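Local atomic coordinates of CBS domain protein/ACT domain protein (Thermotoga maritima, PDB entry 1VR9), a protein that is of unknown function but combines a pair of CBS domains with an ACT domain, and may have a role in magnesium binding or transport. Residues V108-E111 with L115-A118; K16-Q21 with F124-I129; P81-H86 with L99-P104. One frame throughout, in Å; residues are numbered along the deposited sequence. Where two conformers were deposited one is given.

Contact 1 (V108-E111 with L115-A118)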
loop_
_atom_site.group_PDB
_atom_site.type_symbol
_atom_site.label_atom_id
_atom_site.label_comp_id
_atom_site.label_asym_id
_atom_site.label_seq_id
_atom_site.Cartn_x
_atom_site.Cartn_y
_atom_site.Cartn_z
ATOM N N VAL A 108 -3.537 2.000 4.891
ATOM C CA VAL A 108 -4.354 2.529 5.988
ATOM C C VAL A 108 -4.572 1.443 7.026
ATOM O O VAL A 108 -4.947 0.320 6.693
ATOM C CB VAL A 108 -5.725 3.057 5.475
ATOM C CG1 VAL A 108 -6.593 3.547 6.618
ATOM C CG2 VAL A 108 -5.491 4.156 4.428
ATOM N N VAL A 109 -4.347 1.784 8.282
ATOM C CA VAL A 109 -4.413 0.793 9.355
ATOM C C VAL A 109 -5.295 1.279 10.509
ATOM O O VAL A 109 -5.590 2.476 10.627
ATOM C CB VAL A 109 -2.997 0.414 9.888
ATOM C CG1 VAL A 109 -2.115 -0.155 8.780
ATOM C CG2 VAL A 109 -2.338 1.603 10.531
ATOM N N ASP A 110 -5.719 0.338 11.352
ATOM C CA ASP A 110 -6.432 0.668 12.591
ATOM C C ASP A 110 -5.426 0.745 13.732
ATOM O O ASP A 110 -4.222 0.679 13.511
ATOM C CB ASP A 110 -7.588 -0.323 12.867
ATOM C CG ASP A 110 -7.115 -1.716 13.261
ATOM O OD1 ASP A 110 -5.920 -1.910 13.560
ATOM O OD2 ASP A 110 -7.970 -2.637 13.306
ATOM N N GLU A 111 -5.921 0.879 14.956
ATOM C CA GLU A 111 -5.046 1.073 16.112
ATOM C C GLU A 111 -4.210 -0.146 16.510
ATOM O O GLU A 111 -3.236 -0.005 17.253
ATOM C CB GLU A 111 -5.865 1.552 17.301
ATOM C CG GLU A 111 -6.459 2.923 17.085
ATOM C CD GLU A 111 -7.212 3.438 18.292
ATOM O OE1 GLU A 111 -7.126 2.821 19.382
ATOM O OE2 GLU A 111 -7.894 4.477 18.148
ATOM N N LEU A 115 -4.471 -3.951 8.592
ATOM C CA LEU A 115 -4.710 -3.308 7.312
ATOM C C LEU A 115 -6.210 -3.145 7.039
ATOM O O LEU A 115 -6.965 -4.123 7.054
ATOM C CB LEU A 115 -4.072 -4.135 6.189
ATOM C CG LEU A 115 -4.019 -3.510 4.803
ATOM C CD1 LEU A 115 -3.243 -2.192 4.832
ATOM C CD2 LEU A 115 -3.354 -4.477 3.853
ATOM N N LYS A 116 -6.650 -1.909 6.818
ATOM C CA LYS A 116 -8.077 -1.614 6.607
ATOM C C LYS A 116 -8.410 -1.161 5.178
ATOM O O LYS A 116 -9.596 -1.014 4.829
ATOM C CB LYS A 116 -8.520 -0.536 7.587
ATOM C CG LYS A 116 -8.433 -0.970 9.059
ATOM C CD LYS A 116 -9.144 -2.291 9.356
ATOM C CE LYS A 116 -10.619 -2.275 8.997
ATOM N NZ LYS A 116 -11.375 -3.323 9.755
ATOM N N GLY A 117 -7.382 -0.960 4.383
ATOM C CA GLY A 117 -7.511 -0.450 3.004
ATOM C C GLY A 117 -6.283 0.336 2.598
ATOM O O GLY A 117 -5.201 0.212 3.218
ATOM N N ALA A 118 -6.437 1.122 1.544
ATOM C CA ALA A 118 -5.404 2.053 1.101
ATOM C C ALA A 118 -6.033 3.353 0.631
ATOM O O ALA A 118 -7.215 3.398 0.278
ATOM C CB ALA A 118 -4.621 1.474 -0.025
HETATM O O HOH W 1 -10.636 -2.503 12.757
#
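Val108 meets the opposing strand with one methyl branch. With CG1 anti to the backbone N (chi1 178°), CG2 is left beside that N and lies 3.9 Å from Ala118 C, while CB packs against Gly117 O. On the other face of the sheet Val109 and Leu115 form a non-hydrogen-bonded pair, and Leu115 turns CD1 inward to lie 3.6 Å from Val108 O. Nearer the turn, the Lys116 and Asp110 side chains cross obliquely, CG of Lys116 resting 3.8 Å from Asp110 N. Their charged ends do not touch. A water bonded to Asp110 OD2 at 2.7 Å may bridge to Lys116 NZ, although the lysine was modelled in two conformers and this link is doubtful. Asp110 OD1 is occupied by the turn itself, accepting from the backbone N of Glu112 and Arg114. Beneath these side chains Val108 faces both Lys116 and Gly117, a two-against-one pairing that makes a classic beta bulge. Lys116 N donates to Val108 O at 2.8 Å, with an angle of 174° at the hydrogen, and Val108 N in turn donates to Gly117 O at 3.0 Å. The bulge turns the backbone of Gly117 so far that a CB there would collide with the carbonyl O of Lys116, which favours glycine. Beyond the hairpin, Val109 bonds through its backbone to Val85 on strand 85-86, Ala118 pairs with Thr20, and Leu115 and Ala118 both lean on Ile48 of strand 46-50.

Contact 2 (K16-Q21 with F124-I129); sequences KKWVTQ and FLEALI
Trp18 lays one face of its indole over Ala127, whose methyl sits above the six-membered ring in a CH-pi contact. The distance from Ala127 CB to the ring centroid is 3.7 Å, and the carbon lies 20° off the ring normal. This is the tight part of the contact. Ala127 CB comes within 3.6 Å of Trp18 CE2, and the helix backbone is close enough to take part as well, with Ala127 CA 3.6 Å from Trp18 CH2. So near an approach is possible because alanine puts a single methyl between ring and helix. The indole reaches it with CG anti to its own carbonyl carbon (chi1 -59°), and it also packs on Ile91 of helix 91-100 and on Met13. The exposed margin is looser. Glu126 CG meets Trp18 CZ3 obliquely at 4.2 Å, and the extended glutamate leads on past the ring. The CD of Lys17 lies 3.3 Å above the opposite face of the indole, toward its rim, yet Lys17 NZ stays 6.7 Å from Glu126 OE1; any attraction between these opposite charges is probably weak. No hydrogen bond joins the two segments, which meet chiefly through one ring and one methyl. The contact ties a loop of the first CBS range, ahead of strand 25-27, to helix 121-130 of the second, an exchange consistent with the intertwined architecture of a CBS domain pair, or Bateman module.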
loop_
_atom_site.group_PDB
_atom_site.type_symbol
_atom_site.label_atom_id
_atom_site.label_comp_id
_atom_site.label_asym_id
_atom_site.label_seq_id
_atom_site.Cartn_x
_atom_site.Cartn_y
_atom_site.Cartn_z
ATOM N N LYS A 16 -10.430 8.313 6.250
ATOM C CA LYS A 16 -11.478 7.301 6.097
ATOM C C LYS A 16 -12.395 7.566 4.902
ATOM O O LYS A 16 -12.884 6.632 4.277
ATOM C CB LYS A 16 -12.310 7.170 7.383
ATOM C CG LYS A 16 -13.048 5.848 7.490
ATOM C CD LYS A 16 -13.485 5.577 8.921
ATOM C CE LYS A 16 -14.208 4.242 9.050
ATOM N NZ LYS A 16 -14.843 4.093 10.375
ATOM N N LYS A 17 -12.618 8.833 4.576
ATOM C CA LYS A 17 -13.486 9.193 3.459
ATOM C C LYS A 17 -12.930 8.724 2.111
ATOM O O LYS A 17 -13.697 8.465 1.180
ATOM C CB LYS A 17 -13.729 10.710 3.421
ATOM C CG LYS A 17 -14.801 11.151 2.424
ATOM C CD LYS A 17 -14.227 11.489 1.047
ATOM C CE LYS A 17 -15.250 11.264 -0.063
ATOM N NZ LYS A 17 -14.606 10.943 -1.376
ATOM N N TRP A 18 -11.605 8.599 2.016
ATOM C CA TRP A 18 -10.927 8.375 0.737
ATOM C C TRP A 18 -10.347 6.951 0.594
ATOM O O TRP A 18 -9.700 6.628 -0.402
ATOM C CB TRP A 18 -9.830 9.438 0.560
ATOM C CG TRP A 18 -10.372 10.852 0.598
ATOM C CD1 TRP A 18 -10.465 11.663 1.695
ATOM C CD2 TRP A 18 -10.926 11.592 -0.494
ATOM N NE1 TRP A 18 -11.033 12.858 1.351
ATOM C CE2 TRP A 18 -11.335 12.842 0.015
ATOM C CE3 TRP A 18 -11.138 11.313 -1.852
ATOM C CZ2 TRP A 18 -11.920 13.827 -0.790
ATOM C CZ3 TRP A 18 -11.721 12.279 -2.650
ATOM C CH2 TRP A 18 -12.121 13.528 -2.113
ATOM N N VAL A 19 -10.576 6.097 1.581
ATOM C CA VAL A 19 -10.059 4.725 1.536
ATOM C C VAL A 19 -10.732 3.878 0.461
ATOM O O VAL A 19 -11.955 3.918 0.304
ATOM C CB VAL A 19 -10.225 4.015 2.892
ATOM C CG1 VAL A 19 -9.885 2.545 2.790
ATOM C CG2 VAL A 19 -9.361 4.686 3.923
ATOM N N THR A 20 -9.925 3.076 -0.225
ATOM C CA THR A 20 -10.409 2.103 -1.201
ATOM C C THR A 20 -10.019 0.688 -0.782
ATOM O O THR A 20 -9.000 0.494 -0.088
ATOM C CB THR A 20 -9.858 2.388 -2.628
ATOM O OG1 THR A 20 -10.509 1.528 -3.584
ATOM C CG2 THR A 20 -8.326 2.224 -2.735
ATOM N N GLN A 21 -10.816 -0.288 -1.219
ATOM C CA GLN A 21 -10.428 -1.708 -1.122
ATOM C C GLN A 21 -9.882 -2.230 -2.454
ATOM O O GLN A 21 -9.428 -3.375 -2.550
ATOM C CB GLN A 21 -11.613 -2.556 -0.636
ATOM C CG GLN A 21 -12.209 -2.086 0.678
ATOM C CD GLN A 21 -11.212 -2.063 1.823
ATOM O OE1 GLN A 21 -10.378 -2.946 1.944
ATOM N NE2 GLN A 21 -11.311 -1.059 2.671
ATOM N N PHE A 124 -5.930 10.747 -3.281
ATOM C CA PHE A 124 -5.352 11.830 -2.493
ATOM C C PHE A 124 -5.287 13.151 -3.252
ATOM O O PHE A 124 -5.618 14.200 -2.707
ATOM C CB PHE A 124 -3.965 11.448 -1.995
ATOM C CG PHE A 124 -3.217 12.570 -1.344
ATOM C CD1 PHE A 124 -3.508 12.962 -0.041
ATOM C CD2 PHE A 124 -2.181 13.197 -2.012
ATOM C CE1 PHE A 124 -2.804 13.979 0.562
ATOM C CE2 PHE A 124 -1.478 14.233 -1.413
ATOM C CZ PHE A 124 -1.800 14.623 -0.126
ATOM N N LEU A 125 -4.841 13.126 -4.507
ATOM C CA LEU A 125 -4.808 14.341 -5.301
ATOM C C LEU A 125 -6.206 14.906 -5.539
ATOM O O LEU A 125 -6.383 16.111 -5.542
ATOM C CB LEU A 125 -4.073 14.109 -6.620
ATOM C CG LEU A 125 -2.588 13.778 -6.401
ATOM C CD1 LEU A 125 -1.943 13.456 -7.761
ATOM C CD2 LEU A 125 -1.816 14.921 -5.712
ATOM N N GLU A 126 -7.180 14.024 -5.748
ATOM C CA GLU A 126 -8.578 14.426 -5.895
ATOM C C GLU A 126 -9.078 15.122 -4.629
ATOM O O GLU A 126 -9.875 16.087 -4.723
ATOM C CB GLU A 126 -9.427 13.193 -6.233
ATOM C CG GLU A 126 -10.873 13.468 -6.629
ATOM C CD GLU A 126 -11.523 12.233 -7.243
ATOM O OE1 GLU A 126 -11.003 11.114 -7.014
ATOM O OE2 GLU A 126 -12.544 12.380 -7.941
ATOM N N ALA A 127 -8.631 14.653 -3.460
ATOM C CA ALA A 127 -8.949 15.328 -2.199
ATOM C C ALA A 127 -8.419 16.757 -2.215
ATOM O O ALA A 127 -9.135 17.677 -1.862
ATOM C CB ALA A 127 -8.395 14.595 -1.022
ATOM N N LEU A 128 -7.164 16.925 -2.641
ATOM C CA LEU A 128 -6.535 18.261 -2.717
ATOM C C LEU A 128 -7.174 19.170 -3.767
ATOM O O LEU A 128 -7.216 20.396 -3.612
ATOM C CB LEU A 128 -5.034 18.120 -2.997
ATOM C CG LEU A 128 -4.071 17.984 -1.814
ATOM C CD1 LEU A 128 -4.641 17.186 -0.649
ATOM C CD2 LEU A 128 -2.760 17.381 -2.299
ATOM N N ILE A 129 -7.666 18.581 -4.846
ATOM C CA ILE A 129 -8.412 19.354 -5.845
ATOM C C ILE A 129 -9.682 19.929 -5.243
ATOM O O ILE A 129 -10.037 21.074 -5.514
ATOM C CB ILE A 129 -8.725 18.486 -7.052
ATOM C CG1 ILE A 129 -7.436 18.350 -7.849
ATOM C CG2 ILE A 129 -9.884 19.078 -7.907
ATOM C CD1 ILE A 129 -7.516 17.418 -8.949
#

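Contact 3 (P81-H86 with L99-P104)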
loop_
_atom_site.group_PDB
_atom_site.type_symbol
_atom_site.label_atom_id
_atom_site.label_comp_id
_atom_site.label_asym_id
_atom_site.label_seq_id
_atom_site.Cartn_x
_atom_site.Cartn_y
_atom_site.Cartn_z
ATOM N N PRO A 81 8.193 -0.604 6.205
ATOM C CA PRO A 81 7.278 -0.965 7.281
ATOM C C PRO A 81 6.617 0.241 7.968
ATOM O O PRO A 81 5.630 0.043 8.682
ATOM C CB PRO A 81 8.168 -1.738 8.269
ATOM C CG PRO A 81 9.536 -1.365 7.942
ATOM C CD PRO A 81 9.585 -0.992 6.507
ATOM N N ASP A 82 7.164 1.442 7.778
ATOM C CA ASP A 82 6.663 2.652 8.446
ATOM C C ASP A 82 5.731 3.477 7.565
ATOM O O ASP A 82 5.284 4.558 7.982
ATOM C CB ASP A 82 7.832 3.533 8.927
ATOM C CG ASP A 82 8.857 2.757 9.754
ATOM O OD1 ASP A 82 8.492 2.185 10.820
ATOM O OD2 ASP A 82 10.047 2.712 9.350
ATOM N N PHE A 83 5.440 2.977 6.355
ATOM C CA PHE A 83 4.670 3.719 5.344
ATOM C C PHE A 83 3.183 3.385 5.474
ATOM O O PHE A 83 2.671 2.469 4.836
ATOM C CB PHE A 83 5.189 3.413 3.927
ATOM C CG PHE A 83 4.531 4.206 2.844
ATOM C CD1 PHE A 83 4.740 5.587 2.729
ATOM C CD2 PHE A 83 3.743 3.574 1.868
ATOM C CE1 PHE A 83 4.150 6.317 1.703
ATOM C CE2 PHE A 83 3.177 4.286 0.859
ATOM C CZ PHE A 83 3.370 5.681 0.774
ATOM N N PHE A 84 2.497 4.142 6.329
ATOM C CA PHE A 84 1.081 3.939 6.576
ATOM C C PHE A 84 0.491 5.198 7.212
ATOM O O PHE A 84 1.215 6.029 7.750
ATOM C CB PHE A 84 0.853 2.744 7.539
ATOM C CG PHE A 84 1.415 2.958 8.924
ATOM C CD1 PHE A 84 0.702 3.653 9.883
ATOM C CD2 PHE A 84 2.682 2.496 9.251
ATOM C CE1 PHE A 84 1.233 3.877 11.143
ATOM C CE2 PHE A 84 3.214 2.700 10.484
ATOM C CZ PHE A 84 2.499 3.392 11.448
ATOM N N VAL A 85 -0.832 5.297 7.165
ATOM C CA VAL A 85 -1.573 6.251 8.002
ATOM C C VAL A 85 -2.723 5.515 8.707
ATOM O O VAL A 85 -3.057 4.416 8.320
ATOM C CB VAL A 85 -2.113 7.448 7.192
ATOM C CG1 VAL A 85 -0.968 8.275 6.700
ATOM C CG2 VAL A 85 -3.021 7.013 6.038
ATOM N N HIS A 86 -3.303 6.132 9.735
ATOM C CA HIS A 86 -4.421 5.527 10.470
ATOM C C HIS A 86 -5.765 5.972 9.883
ATOM O O HIS A 86 -5.870 7.033 9.295
ATOM C CB HIS A 86 -4.351 5.890 11.964
ATOM C CG HIS A 86 -3.358 5.080 12.734
ATOM N ND1 HIS A 86 -2.024 5.425 12.836
ATOM C CD2 HIS A 86 -3.507 3.938 13.447
ATOM C CE1 HIS A 86 -1.401 4.533 13.587
ATOM N NE2 HIS A 86 -2.276 3.620 13.968
ATOM N N LEU A 99 5.058 12.657 0.645
ATOM C CA LEU A 99 6.309 13.413 0.511
ATOM C C LEU A 99 7.517 12.528 0.803
ATOM O O LEU A 99 8.557 12.645 0.146
ATOM C CB LEU A 99 6.307 14.621 1.434
ATOM C CG LEU A 99 7.613 15.425 1.424
ATOM C CD1 LEU A 99 7.791 16.116 0.091
ATOM C CD2 LEU A 99 7.610 16.425 2.566
ATOM N N GLU A 100 7.388 11.651 1.800
ATOM C CA GLU A 100 8.426 10.672 2.113
ATOM C C GLU A 100 8.616 9.625 1.009
ATOM O O GLU A 100 9.760 9.363 0.596
ATOM C CB GLU A 100 8.136 9.973 3.451
ATOM C CG GLU A 100 8.356 10.868 4.681
ATOM C CD GLU A 100 7.959 10.209 5.991
ATOM O OE1 GLU A 100 7.938 8.961 6.072
ATOM O OE2 GLU A 100 7.665 10.943 6.963
ATOM N N HIS A 101 7.499 9.063 0.510
ATOM C CA HIS A 101 7.516 8.041 -0.540
ATOM C C HIS A 101 6.326 8.179 -1.496
ATOM O O HIS A 101 5.159 8.037 -1.080
ATOM C CB HIS A 101 7.472 6.658 0.110
ATOM C CG HIS A 101 8.561 6.422 1.112
ATOM N ND1 HIS A 101 9.871 6.192 0.754
ATOM C CD2 HIS A 101 8.522 6.353 2.462
ATOM C CE1 HIS A 101 10.597 6.012 1.842
ATOM N NE2 HIS A 101 9.804 6.096 2.895
ATOM N N GLN A 102 6.597 8.419 -2.783
ATOM C CA GLN A 102 5.500 8.640 -3.756
ATOM C C GLN A 102 4.954 7.328 -4.352
ATOM O O GLN A 102 4.952 7.108 -5.577
ATOM C CB GLN A 102 5.929 9.597 -4.867
ATOM C CG GLN A 102 6.268 11.013 -4.388
ATOM C CD GLN A 102 7.707 11.186 -3.971
ATOM O OE1 GLN A 102 8.634 10.991 -4.760
ATOM N NE2 GLN A 102 7.908 11.597 -2.719
ATOM N N GLU A 103 4.478 6.460 -3.486
ATOM C CA GLU A 103 3.958 5.168 -3.886
ATOM C C GLU A 103 2.540 5.408 -4.376
ATOM O O GLU A 103 1.886 6.337 -3.908
ATOM C CB GLU A 103 3.928 4.225 -2.679
ATOM C CG GLU A 103 5.277 3.828 -2.107
ATOM C CD GLU A 103 6.063 2.890 -2.992
ATOM O OE1 GLU A 103 5.459 2.118 -3.771
ATOM O OE2 GLU A 103 7.317 2.951 -2.936
ATOM N N PRO A 104 2.051 4.593 -5.320
ATOM C CA PRO A 104 0.661 4.749 -5.792
ATOM C C PRO A 104 -0.444 4.450 -4.794
ATOM O O PRO A 104 -1.578 4.895 -5.016
ATOM C CB PRO A 104 0.575 3.763 -6.949
ATOM C CG PRO A 104 1.637 2.816 -6.752
ATOM C CD PRO A 104 2.750 3.534 -6.068
#
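The carbonyl O of His101 is approached by two groups: Glu103 N gives it a weak hydrogen bond at 3.0 Å, closing an inverse gamma turn centred on Gln102, and Phe83 brings its ring up to it, CE1 lying 3.4 Å from this oxygen. The phenyl reaches so far because its CG stands anti to the backbone N (chi1 -176°). His101 presents the edge of its imidazole to the face of Phe83 in an offset edge-to-face pair, the centroids 5.7 Å apart and the planes at 88°. Its CB adds a further contact, 3.7 Å from Phe83 CE1. Across the ring, Glu103 CB touches Phe83 CE2 at 3.6 Å; the glutamate then bends at chi2 and carries its carboxylate away from the ring, close to that of Glu46, where the two like charges would probably raise the pKa of one or both. With an alanine in place of Phe83, the His101 imidazole is likely to lose the face its edge meets, and a gap to open beside CB and CG of Glu103. Leu97 of helix 91-100 and Leu106 and Pro107 of strand 105-109 also embrace the phenyl, so it fills the space where strand 85-86, helix 91-100 and strand 105-109 of a beta-alpha-beta unit come together.

In the fold
Contacts 1 and 3 belong to the same CBS domain and reach the same sheet, where strand 105-109 is central between strands 85-86 and 115-120. They follow one another in the chain, contact 3 first, their centres 12 Å apart, and are joined by a backbone bond from Val109 N to Val85 O. Contact 2 spans both: its segments lie 103 residues apart, and its centre is about 14 Å from each of the others. It touches contact 1 through Thr20 N and Ala118 O but stays about 6 Å from contact 3 at the nearest atoms. Contacts 1 and 3 thus lie within the second CBS range, while the long-range contact 2 fastens the start of the ordered chain to it.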